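Local coordinates for pirin family protein (PDB 6D0P) that probably acts as a metal-dependent quercetin 2,3-dioxygenase of the pirin family, built from two cupin domains and carrying one metal ion in the N-terminal one, at residues G22-N27 and Y50-T55; V97-A102 and L183-G188; V126-N131 and L249-Q254; E212-V217 and R222-T227. All blocks are in the same frame, centred on the assembly; numbering follows the deposited sequence. Where two conformers were deposited one is given.

Interaction 1 (G22-N27 and Y50-T55)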
# COMPACT_ATOMS: atom_id res chain seq x y z
N GLY A 22 -4.49 14.82 -9.07
CA GLY A 22 -4.66 13.55 -9.79
C GLY A 22 -4.98 12.36 -8.88
O GLY A 22 -5.23 11.26 -9.41
N PHE A 23 -4.96 12.51 -7.55
CA PHE A 23 -5.22 11.34 -6.69
C PHE A 23 -6.33 11.64 -5.67
O PHE A 23 -6.05 12.16 -4.62
CB PHE A 23 -3.93 10.91 -5.97
CG PHE A 23 -2.79 10.59 -6.90
CD1 PHE A 23 -2.68 9.35 -7.50
CD2 PHE A 23 -1.84 11.54 -7.20
CE1 PHE A 23 -1.63 9.07 -8.36
CE2 PHE A 23 -0.80 11.27 -8.07
CZ PHE A 23 -0.70 10.03 -8.66
N PRO A 24 -7.57 11.30 -6.00
CA PRO A 24 -8.71 11.46 -5.11
C PRO A 24 -8.77 10.22 -4.23
O PRO A 24 -9.22 9.18 -4.71
CB PRO A 24 -9.91 11.60 -6.04
CG PRO A 24 -9.54 10.78 -7.25
CD PRO A 24 -8.02 10.80 -7.32
N VAL A 25 -8.30 10.33 -3.00
CA VAL A 25 -8.11 9.15 -2.16
C VAL A 25 -8.93 9.20 -0.87
O VAL A 25 -9.30 10.25 -0.35
CB VAL A 25 -6.62 9.00 -1.80
CG1 VAL A 25 -5.76 8.73 -3.03
CG2 VAL A 25 -6.09 10.20 -1.04
N TYR A 26 -9.14 8.00 -0.34
CA TYR A 26 -9.73 7.76 0.96
C TYR A 26 -8.60 7.16 1.80
O TYR A 26 -8.06 6.08 1.43
CB TYR A 26 -10.89 6.77 0.88
CG TYR A 26 -12.04 7.24 0.03
CD1 TYR A 26 -12.02 7.09 -1.35
CD2 TYR A 26 -13.10 7.92 0.59
CE1 TYR A 26 -13.06 7.56 -2.15
CE2 TYR A 26 -14.13 8.42 -0.18
CZ TYR A 26 -14.13 8.21 -1.55
OH TYR A 26 -15.17 8.70 -2.28
N ASN A 27 -8.17 7.88 2.81
CA ASN A 27 -7.15 7.39 3.70
C ASN A 27 -7.79 6.30 4.54
O ASN A 27 -8.71 6.60 5.29
CB ASN A 27 -6.58 8.47 4.62
CG ASN A 27 -5.56 7.87 5.56
OD1 ASN A 27 -5.83 7.73 6.75
ND2 ASN A 27 -4.45 7.41 5.02
N TYR A 50 -12.41 6.71 -10.18
CA TYR A 50 -12.74 8.11 -10.42
C TYR A 50 -12.49 8.42 -11.90
O TYR A 50 -11.43 8.11 -12.44
CB TYR A 50 -11.89 9.01 -9.51
CG TYR A 50 -12.26 10.47 -9.56
CD1 TYR A 50 -11.81 11.29 -10.58
CD2 TYR A 50 -13.05 11.03 -8.57
CE1 TYR A 50 -12.13 12.64 -10.62
CE2 TYR A 50 -13.37 12.38 -8.59
CZ TYR A 50 -12.91 13.18 -9.62
OH TYR A 50 -13.23 14.51 -9.62
N ASN A 51 -13.46 9.05 -12.53
CA ASN A 51 -13.36 9.32 -13.95
C ASN A 51 -12.55 10.59 -14.25
O ASN A 51 -12.89 11.68 -13.80
CB ASN A 51 -14.74 9.50 -14.59
CG ASN A 51 -14.61 9.66 -16.09
OD1 ASN A 51 -14.01 8.82 -16.73
ND2 ASN A 51 -15.13 10.75 -16.63
N PHE A 52 -11.52 10.44 -15.07
CA PHE A 52 -10.78 11.57 -15.58
C PHE A 52 -10.96 11.64 -17.09
O PHE A 52 -10.60 10.71 -17.79
CB PHE A 52 -9.29 11.46 -15.27
CG PHE A 52 -8.96 11.69 -13.82
CD1 PHE A 52 -8.84 12.99 -13.33
CD2 PHE A 52 -8.79 10.63 -12.95
CE1 PHE A 52 -8.55 13.21 -12.00
CE2 PHE A 52 -8.50 10.86 -11.61
CZ PHE A 52 -8.38 12.15 -11.15
N SER A 53 -11.55 12.72 -17.58
CA SER A 53 -11.69 12.88 -19.00
C SER A 53 -10.31 13.23 -19.58
O SER A 53 -9.37 13.60 -18.83
CB SER A 53 -12.72 13.93 -19.32
OG SER A 53 -12.32 15.18 -18.79
N PRO A 54 -10.16 13.11 -20.91
CA PRO A 54 -8.90 13.38 -21.60
C PRO A 54 -8.31 14.77 -21.30
O PRO A 54 -9.05 15.76 -21.21
CB PRO A 54 -9.27 13.28 -23.09
CG PRO A 54 -10.39 12.27 -23.10
CD PRO A 54 -11.17 12.60 -21.86
N THR A 55 -6.99 14.84 -21.17
CA THR A 55 -6.36 16.11 -20.84
C THR A 55 -4.96 16.18 -21.46
O THR A 55 -4.32 15.18 -21.73
CB THR A 55 -6.23 16.31 -19.32
OG1 THR A 55 -5.63 17.58 -19.06
CG2 THR A 55 -5.40 15.25 -18.63

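Interaction 2 (V97-A102 and L183-G188)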
# COMPACT_ATOMS: atom_id res chain seq x y z
N VAL A 97 3.05 -3.12 -10.15
CA VAL A 97 3.33 -2.57 -8.84
C VAL A 97 4.72 -1.90 -8.85
O VAL A 97 5.65 -2.37 -9.53
CB VAL A 97 3.28 -3.67 -7.76
CG1 VAL A 97 3.76 -3.16 -6.42
CG2 VAL A 97 1.90 -4.30 -7.66
N GLN A 98 4.84 -0.77 -8.13
CA GLN A 98 6.14 -0.17 -7.85
C GLN A 98 6.36 -0.22 -6.34
O GLN A 98 5.55 0.34 -5.57
CB GLN A 98 6.24 1.27 -8.37
CG GLN A 98 7.49 2.02 -7.91
CD GLN A 98 8.81 1.34 -8.22
OE1 GLN A 98 9.60 1.07 -7.32
NE2 GLN A 98 9.10 1.13 -9.51
N TRP A 99 7.37 -0.98 -5.91
CA TRP A 99 7.77 -1.08 -4.52
C TRP A 99 9.03 -0.23 -4.36
O TRP A 99 10.13 -0.71 -4.64
CB TRP A 99 7.99 -2.55 -4.12
CG TRP A 99 8.07 -2.77 -2.65
CD1 TRP A 99 9.09 -2.38 -1.82
CD2 TRP A 99 7.12 -3.46 -1.81
NE1 TRP A 99 8.82 -2.76 -0.53
CE2 TRP A 99 7.63 -3.43 -0.50
CE3 TRP A 99 5.89 -4.09 -2.05
CZ2 TRP A 99 6.95 -3.99 0.58
CZ3 TRP A 99 5.22 -4.64 -0.98
CH2 TRP A 99 5.74 -4.58 0.31
N MSE A 100 8.86 1.03 -4.02
CA MSE A 100 9.98 1.96 -3.95
C MSE A 100 10.47 2.17 -2.56
O MSE A 100 9.69 2.53 -1.64
CB MSE A 100 9.56 3.33 -4.50
CG MSE A 100 10.76 4.30 -4.48
SE MSE A 100 10.19 6.14 -4.99
CE MSE A 100 9.35 6.60 -3.30
N THR A 101 11.76 1.94 -2.36
CA THR A 101 12.37 2.21 -1.07
C THR A 101 12.93 3.63 -1.10
O THR A 101 13.86 3.90 -1.86
CB THR A 101 13.51 1.24 -0.77
OG1 THR A 101 13.06 -0.11 -0.95
CG2 THR A 101 14.06 1.45 0.62
N ALA A 102 12.36 4.54 -0.33
CA ALA A 102 12.87 5.89 -0.27
C ALA A 102 14.22 5.89 0.47
O ALA A 102 15.16 6.59 0.06
CB ALA A 102 11.89 6.80 0.42
N LEU A 183 7.15 -9.75 6.08
CA LEU A 183 5.85 -9.18 5.88
C LEU A 183 5.21 -9.73 4.61
O LEU A 183 5.89 -10.28 3.71
CB LEU A 183 5.94 -7.64 5.87
CG LEU A 183 6.65 -6.98 4.69
CD1 LEU A 183 5.69 -6.73 3.55
CD2 LEU A 183 7.27 -5.67 5.11
N ASN A 184 3.89 -9.65 4.60
CA ASN A 184 3.04 -10.09 3.50
C ASN A 184 2.19 -8.92 3.01
O ASN A 184 1.59 -8.16 3.80
CB ASN A 184 2.07 -11.19 3.91
CG ASN A 184 2.74 -12.51 4.17
OD1 ASN A 184 3.37 -13.07 3.27
ND2 ASN A 184 2.57 -13.05 5.38
N VAL A 185 2.10 -8.83 1.69
CA VAL A 185 1.17 -7.93 1.05
C VAL A 185 0.49 -8.78 -0.02
O VAL A 185 1.15 -9.21 -0.99
CB VAL A 185 1.79 -6.66 0.45
CG1 VAL A 185 0.75 -5.86 -0.34
CG2 VAL A 185 2.41 -5.77 1.52
N TRP A 186 -0.77 -9.08 0.23
CA TRP A 186 -1.56 -9.88 -0.69
C TRP A 186 -2.76 -9.06 -1.16
O TRP A 186 -3.38 -8.37 -0.35
CB TRP A 186 -2.05 -11.17 -0.02
CG TRP A 186 -1.02 -12.00 0.66
CD1 TRP A 186 0.30 -12.13 0.33
CD2 TRP A 186 -1.25 -12.89 1.77
NE1 TRP A 186 0.91 -13.00 1.19
CE2 TRP A 186 -0.02 -13.49 2.08
CE3 TRP A 186 -2.37 -13.20 2.55
CZ2 TRP A 186 0.12 -14.40 3.12
CZ3 TRP A 186 -2.24 -14.09 3.59
CH2 TRP A 186 -1.00 -14.69 3.87
N ASP A 187 -3.11 -9.12 -2.44
CA ASP A 187 -4.33 -8.43 -2.86
C ASP A 187 -5.18 -9.40 -3.68
O ASP A 187 -4.71 -10.46 -4.09
CB ASP A 187 -4.04 -7.10 -3.57
CG ASP A 187 -3.68 -7.18 -5.03
OD1 ASP A 187 -3.47 -8.30 -5.51
OD2 ASP A 187 -3.61 -6.11 -5.69
N GLY A 188 -6.40 -9.05 -3.97
CA GLY A 188 -7.16 -9.96 -4.81
C GLY A 188 -8.64 -9.69 -4.76
O GLY A 188 -9.09 -8.60 -4.38

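Interaction 3 (V126-N131 and L249-Q254)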
# COMPACT_ATOMS: atom_id res chain seq x y z
N VAL A 126 -4.00 2.01 -5.23
CA VAL A 126 -3.70 2.00 -3.80
C VAL A 126 -2.24 2.44 -3.62
O VAL A 126 -1.34 2.02 -4.43
CB VAL A 126 -3.91 0.62 -3.16
CG1 VAL A 126 -3.14 0.47 -1.85
CG2 VAL A 126 -5.39 0.34 -2.94
N GLN A 127 -2.00 3.32 -2.66
CA GLN A 127 -0.64 3.63 -2.22
C GLN A 127 -0.52 3.24 -0.74
O GLN A 127 -1.31 3.68 0.12
CB GLN A 127 -0.17 5.07 -2.47
CG GLN A 127 1.30 5.25 -2.03
CD GLN A 127 1.99 6.50 -2.54
OE1 GLN A 127 2.30 7.42 -1.76
NE2 GLN A 127 2.22 6.55 -3.85
N LEU A 128 0.44 2.36 -0.48
CA LEU A 128 0.73 1.84 0.84
C LEU A 128 2.14 2.26 1.26
O LEU A 128 3.11 2.07 0.49
CB LEU A 128 0.64 0.31 0.76
CG LEU A 128 1.12 -0.47 1.98
CD1 LEU A 128 0.13 -0.33 3.11
CD2 LEU A 128 1.29 -1.94 1.65
N TRP A 129 2.28 2.83 2.44
CA TRP A 129 3.59 3.13 2.98
C TRP A 129 3.96 2.00 3.95
O TRP A 129 3.15 1.66 4.81
CB TRP A 129 3.58 4.46 3.70
CG TRP A 129 3.39 5.67 2.85
CD1 TRP A 129 3.00 5.74 1.54
CD2 TRP A 129 3.48 7.02 3.32
NE1 TRP A 129 2.93 7.05 1.15
CE2 TRP A 129 3.22 7.86 2.22
CE3 TRP A 129 3.85 7.60 4.54
CZ2 TRP A 129 3.26 9.25 2.33
CZ3 TRP A 129 3.90 8.97 4.65
CH2 TRP A 129 3.59 9.78 3.56
N VAL A 130 5.16 1.49 3.82
CA VAL A 130 5.71 0.44 4.66
C VAL A 130 6.95 0.97 5.37
O VAL A 130 7.89 1.50 4.73
CB VAL A 130 6.06 -0.81 3.85
CG1 VAL A 130 6.57 -1.94 4.73
CG2 VAL A 130 4.87 -1.28 3.02
N ASN A 131 7.01 0.76 6.67
CA ASN A 131 8.11 1.25 7.46
C ASN A 131 9.33 0.33 7.30
O ASN A 131 9.21 -0.82 6.94
CB ASN A 131 7.73 1.38 8.94
CG ASN A 131 8.51 2.45 9.67
OD1 ASN A 131 9.40 3.10 9.10
ND2 ASN A 131 8.15 2.70 10.94
N LEU A 249 -7.21 -6.42 0.33
CA LEU A 249 -5.80 -6.60 0.60
C LEU A 249 -5.67 -7.24 1.97
O LEU A 249 -6.52 -7.01 2.88
CB LEU A 249 -5.00 -5.30 0.60
CG LEU A 249 -4.85 -4.65 -0.75
CD1 LEU A 249 -5.79 -3.48 -0.85
CD2 LEU A 249 -3.42 -4.20 -0.99
N VAL A 250 -4.69 -8.09 2.09
CA VAL A 250 -4.32 -8.61 3.41
C VAL A 250 -2.86 -8.16 3.63
O VAL A 250 -1.99 -8.45 2.81
CB VAL A 250 -4.49 -10.12 3.50
CG1 VAL A 250 -3.90 -10.68 4.79
CG2 VAL A 250 -5.94 -10.52 3.36
N LEU A 251 -2.62 -7.48 4.74
CA LEU A 251 -1.31 -6.96 5.07
C LEU A 251 -0.89 -7.57 6.40
O LEU A 251 -1.63 -7.42 7.38
CB LEU A 251 -1.40 -5.45 5.20
CG LEU A 251 -2.07 -4.71 4.05
CD1 LEU A 251 -2.24 -3.25 4.41
CD2 LEU A 251 -1.27 -4.86 2.76
N THR A 252 0.23 -8.25 6.43
CA THR A 252 0.71 -8.81 7.71
C THR A 252 2.20 -8.52 7.82
O THR A 252 2.90 -8.34 6.81
CB THR A 252 0.50 -10.32 7.85
OG1 THR A 252 1.57 -11.06 7.27
CG2 THR A 252 -0.80 -10.78 7.23
N GLY A 253 2.68 -8.52 9.06
CA GLY A 253 4.07 -8.36 9.24
C GLY A 253 4.51 -8.43 10.68
O GLY A 253 3.74 -8.20 11.64
N GLN A 254 5.79 -8.78 10.84
CA GLN A 254 6.42 -8.78 12.13
C GLN A 254 6.49 -7.32 12.60
O GLN A 254 7.00 -6.47 11.88
CB GLN A 254 7.83 -9.37 12.04
CG GLN A 254 8.56 -9.38 13.38
CD GLN A 254 7.88 -10.27 14.38
OE1 GLN A 254 7.42 -11.36 14.05
NE2 GLN A 254 7.80 -9.82 15.63

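Interaction 4 (E212-V217 and R222-T227)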
# COMPACT_ATOMS: atom_id res chain seq x y z
N GLU A 212 -13.64 -2.65 -1.76
CA GLU A 212 -14.98 -2.62 -2.32
C GLU A 212 -15.62 -3.98 -2.08
O GLU A 212 -14.94 -4.98 -2.16
CB GLU A 212 -14.87 -2.32 -3.82
CG GLU A 212 -16.18 -2.08 -4.52
CD GLU A 212 -16.00 -2.00 -6.04
OE1 GLU A 212 -15.27 -1.06 -6.53
OE2 GLU A 212 -16.54 -2.89 -6.74
N GLY A 213 -16.91 -3.99 -1.75
CA GLY A 213 -17.63 -5.23 -1.54
C GLY A 213 -18.07 -5.41 -0.11
O GLY A 213 -18.33 -4.43 0.61
N ALA A 214 -18.14 -6.68 0.31
CA ALA A 214 -18.65 -7.04 1.63
C ALA A 214 -18.21 -8.46 1.96
O ALA A 214 -18.52 -9.40 1.19
CB ALA A 214 -20.15 -6.96 1.64
N VAL A 215 -17.48 -8.61 3.06
CA VAL A 215 -16.94 -9.90 3.45
C VAL A 215 -17.03 -10.07 4.98
O VAL A 215 -16.82 -9.10 5.74
CB VAL A 215 -15.50 -10.05 2.94
CG1 VAL A 215 -14.65 -8.85 3.34
CG2 VAL A 215 -14.86 -11.35 3.38
N VAL A 216 -17.34 -11.30 5.40
CA VAL A 216 -17.50 -11.64 6.80
C VAL A 216 -16.20 -12.29 7.28
O VAL A 216 -15.73 -13.25 6.66
CB VAL A 216 -18.70 -12.58 7.03
CG1 VAL A 216 -18.82 -13.00 8.48
CG2 VAL A 216 -20.00 -11.95 6.54
N VAL A 217 -15.64 -11.76 8.37
CA VAL A 217 -14.43 -12.30 8.97
C VAL A 217 -14.82 -13.23 10.13
O VAL A 217 -15.60 -12.85 11.02
CB VAL A 217 -13.52 -11.17 9.48
CG1 VAL A 217 -12.22 -11.70 10.06
CG2 VAL A 217 -13.25 -10.12 8.42
N ARG A 222 -19.00 -8.62 9.76
CA ARG A 222 -19.09 -8.21 8.38
C ARG A 222 -18.38 -6.87 8.17
O ARG A 222 -18.51 -5.96 8.97
CB ARG A 222 -20.56 -8.13 7.98
CG ARG A 222 -20.77 -7.72 6.53
CD ARG A 222 -22.19 -8.00 6.14
NE ARG A 222 -22.50 -7.40 4.86
CZ ARG A 222 -23.47 -7.80 4.08
NH1 ARG A 222 -24.22 -8.83 4.46
NH2 ARG A 222 -23.70 -7.18 2.94
N LEU A 223 -17.65 -6.78 7.07
CA LEU A 223 -16.90 -5.58 6.69
C LEU A 223 -17.38 -5.11 5.32
O LEU A 223 -17.53 -5.92 4.42
CB LEU A 223 -15.41 -5.89 6.60
CG LEU A 223 -14.74 -6.49 7.83
CD1 LEU A 223 -13.29 -6.78 7.50
CD2 LEU A 223 -14.84 -5.54 9.02
N GLU A 224 -17.58 -3.80 5.18
CA GLU A 224 -17.97 -3.18 3.91
C GLU A 224 -16.76 -2.48 3.27
O GLU A 224 -15.65 -2.49 3.82
CB GLU A 224 -19.08 -2.16 4.16
CG GLU A 224 -20.25 -2.73 4.96
CD GLU A 224 -21.12 -3.69 4.16
OE1 GLU A 224 -21.49 -3.31 3.01
OE2 GLU A 224 -21.45 -4.78 4.69
N GLY A 225 -16.99 -1.81 2.14
CA GLY A 225 -15.93 -1.13 1.40
C GLY A 225 -15.32 0.05 2.14
O GLY A 225 -15.95 0.65 3.01
N LYS A 226 -14.09 0.34 1.76
CA LYS A 226 -13.32 1.44 2.32
C LYS A 226 -13.11 1.18 3.82
O LYS A 226 -13.25 2.11 4.62
CB LYS A 226 -14.01 2.79 2.11
CG LYS A 226 -14.47 3.12 0.69
CD LYS A 226 -15.11 4.50 0.61
CE LYS A 226 -16.04 4.69 -0.57
NZ LYS A 226 -15.33 4.57 -1.86
N THR A 227 -12.81 -0.08 4.18
CA THR A 227 -12.68 -0.45 5.60
C THR A 227 -11.37 -1.21 5.85
O THR A 227 -10.91 -1.99 4.98
CB THR A 227 -13.84 -1.35 6.06
OG1 THR A 227 -15.10 -0.66 5.98
CG2 THR A 227 -13.70 -1.81 7.49
O HOH W 1 -19.67 -2.22 0.82

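Interaction 1 (G22-N27 and Y50-T55)
Tyr50 offers one face of its ring to Pro24. Pro24 CG is 3.6 Å from Tyr50 CG. It makes a CH-pi contact, 4.0 Å from the centroid of the Tyr50 ring and 28° off the ring normal. With chi1 at -174°, Tyr50 CG lies opposite the backbone N, and the ring takes Pro24 CG over that one face. Elsewhere the Tyr50 ring meets Trp18 edge-to-face. Both segments belong to one antiparallel sheet of the N-terminal cupin domain, where strand 23-30 pairs with strand 41-52. The backbones have already parted here: Pro24 CA and Tyr50 CA are 7.5 Å apart, and side chains bridge the gap. Further on, Phe52 also points toward the first segment. Its ring edge faces Pro24, with Phe52 CZ 4.1 Å from Pro24 CD. Phe52 CZ also lies 3.7 Å from Gly22 O, which comes at an oblique angle to the ring. That carbonyl is hydrogen-bonded to His112 NE2, and the His112 ring packs edge-to-face with Phe52. Within segment 50-55 itself, Tyr50 CD1 packs 3.5 Å above the plane of the Phe52 ring, toward its rim.

Interaction 2 (V97-A102 and L183-G188)
Between Leu183 and Val185, the two residues that touch Trp99, Asn184 OD1 is gripped by two donors. One is the backbone N of Glu169. The other is Trp186 NE1, a weak bond of 3.2 Å to Asn184 OD1. Asn184 CB also lies over one face of the Trp186 indole, near its rim. Asn184 points away from Trp99, and its ND2 binds Thr252 OG1 on the neighbouring strand. Leu183 and Val185 point the other way, toward Trp99. They meet the six-membered end of its indole at the edge, near the ring plane. Trp99 CH2 is 3.7 Å from Val185 CG2, and Val185 CG2 also reaches Trp99 CZ3 at 3.9 Å. Leu183 CD1 approaches the same corner, 3.9 Å from Trp99 CH2. Val185 comes head-on from the opposite direction, whereas Leu183 runs alongside the ring. Trp99 CA and Val185 CA are 11.0 Å apart, and the indole, swung away from its own backbone N by a chi1 of -166°, spans most of the gap to Val185 CG2. Its nitrogen is not left bare in this buried setting: Trp99 NE1 is hydrogen-bonded to Glu70 OE1, which helps fix the ring's rotation. Trp99 also packs on Val72 in its own sheet. The contact is face-to-face sheet packing between the two cupin domains, the bicupin architecture of pirins.

Interaction 3 (V126-N131 and L249-Q254)
Leu128 overlaps Leu251 through both of its methyl groups. Leu128 CD1 is 4.0 Å from Leu251 CD1, and Leu128 CD2 is 4.0 Å from Leu251 CD2. The two leucines run antiparallel alongside each other, so each methyl has its own partner. Two residues back on each strand, Val126 CG2 meets Leu249 CD1 more loosely at 4.4 Å. The backbones stay far apart, with the alpha carbons of Leu128 and Leu251 separated by 10.0 Å. Strand 121-131 of the N-terminal sheet thus lies over strand 245-253 of the C-terminal sheet. Leu251 also packs on Val185 and Phe41. Gln127 and Trp129 point away from this interface. Trp129 NE1 donates to Gln127 OE1 at 3.0 Å, with an N-H...O angle of 163° and the oxygen in the indole plane. Gln127 NE2 is bonded to Glu110 OE2 and Thr73 OG1, so Gln127 is a second-shell partner of a manganese ligand. Between 126-131 and 249-254 only aliphatic carbons meet and no hydrogen bond forms, consistent with a contact that rests on shape and the exclusion of water.

Interaction 4 (E212-V217 and R222-T227)
Val215 and Leu223 form a hydrogen-bonded antiparallel pair. Leu223 N donates to Val215 O at 2.8 Å, and Val215 N donates to Leu223 O at 3.0 Å in the carbonyl plane. The next pair, Val216 with Arg222, is non-hydrogen-bonded, and there Val216 CG2 lies 4.1 Å from Arg222 CB. Leu223 shares a face of the sheet with Val215. Its CG is anti to the carbonyl carbon (chi1 -56°), and its CD1 packs tightly on Val217 CG2 at 3.5 Å. On the face of Ala214, Val216, Arg222 and Glu224, Arg222 runs out extended, and its NH2 passes 3.8 Å from Ala214 CB. A salt bridge holds it there: Arg222 NE meets Glu224 OE2 at 2.8 Å, nearly along the C-O axis. The bend of Glu224 at chi2 brings its carboxylate back to this position. A water bridges the two segments beyond the paired residues, where Gly213 O and Gly225 N are close but badly angled for a direct bond. It donates to Gly213 O at 2.6 Å and to Glu224 OE1, and accepts from Gly225 N. Farther out, Glu212 OE1 forms a salt bridge with Lys247, and Ala214 N is bonded to Thr246 OG1. A G1 beta bulge follows, with Lys226 and Thr227 together opposite Val210. Thr227 OG1 donates to Glu224 O from above the carbonyl plane. The hairpin of strands 214-217 and 221-224 edges a small sheet in the C-terminal cupin domain, beside strand 237-242. Its Val215 and Leu223 face packs on strands 7-12, 205-210 and 227-231, where Leu223 meets Phe7, Ala10, Val210 and Ala229.

From the N terminus, interaction 1 closes first, a short loop within the N-terminal sheet. The chain then opens interaction 2 at 97-102 and interaction 3 at 126-131. Interaction 2 closes at 183-188 and interaction 3 at 249-254, so the two cross. Both join the N-terminal sheet to the C-terminal one. They lie side by side, since strands 183-190 and 245-253 are neighbours, and Asn184 N probably bonds Thr252 O. Interaction 4 is a local hairpin that opens and closes within the span of interaction 3. It touches interaction 1 where Tyr26 meets Lys226, a cation-pi contact in one of the two conformers of Lys226, between the two cupin domains.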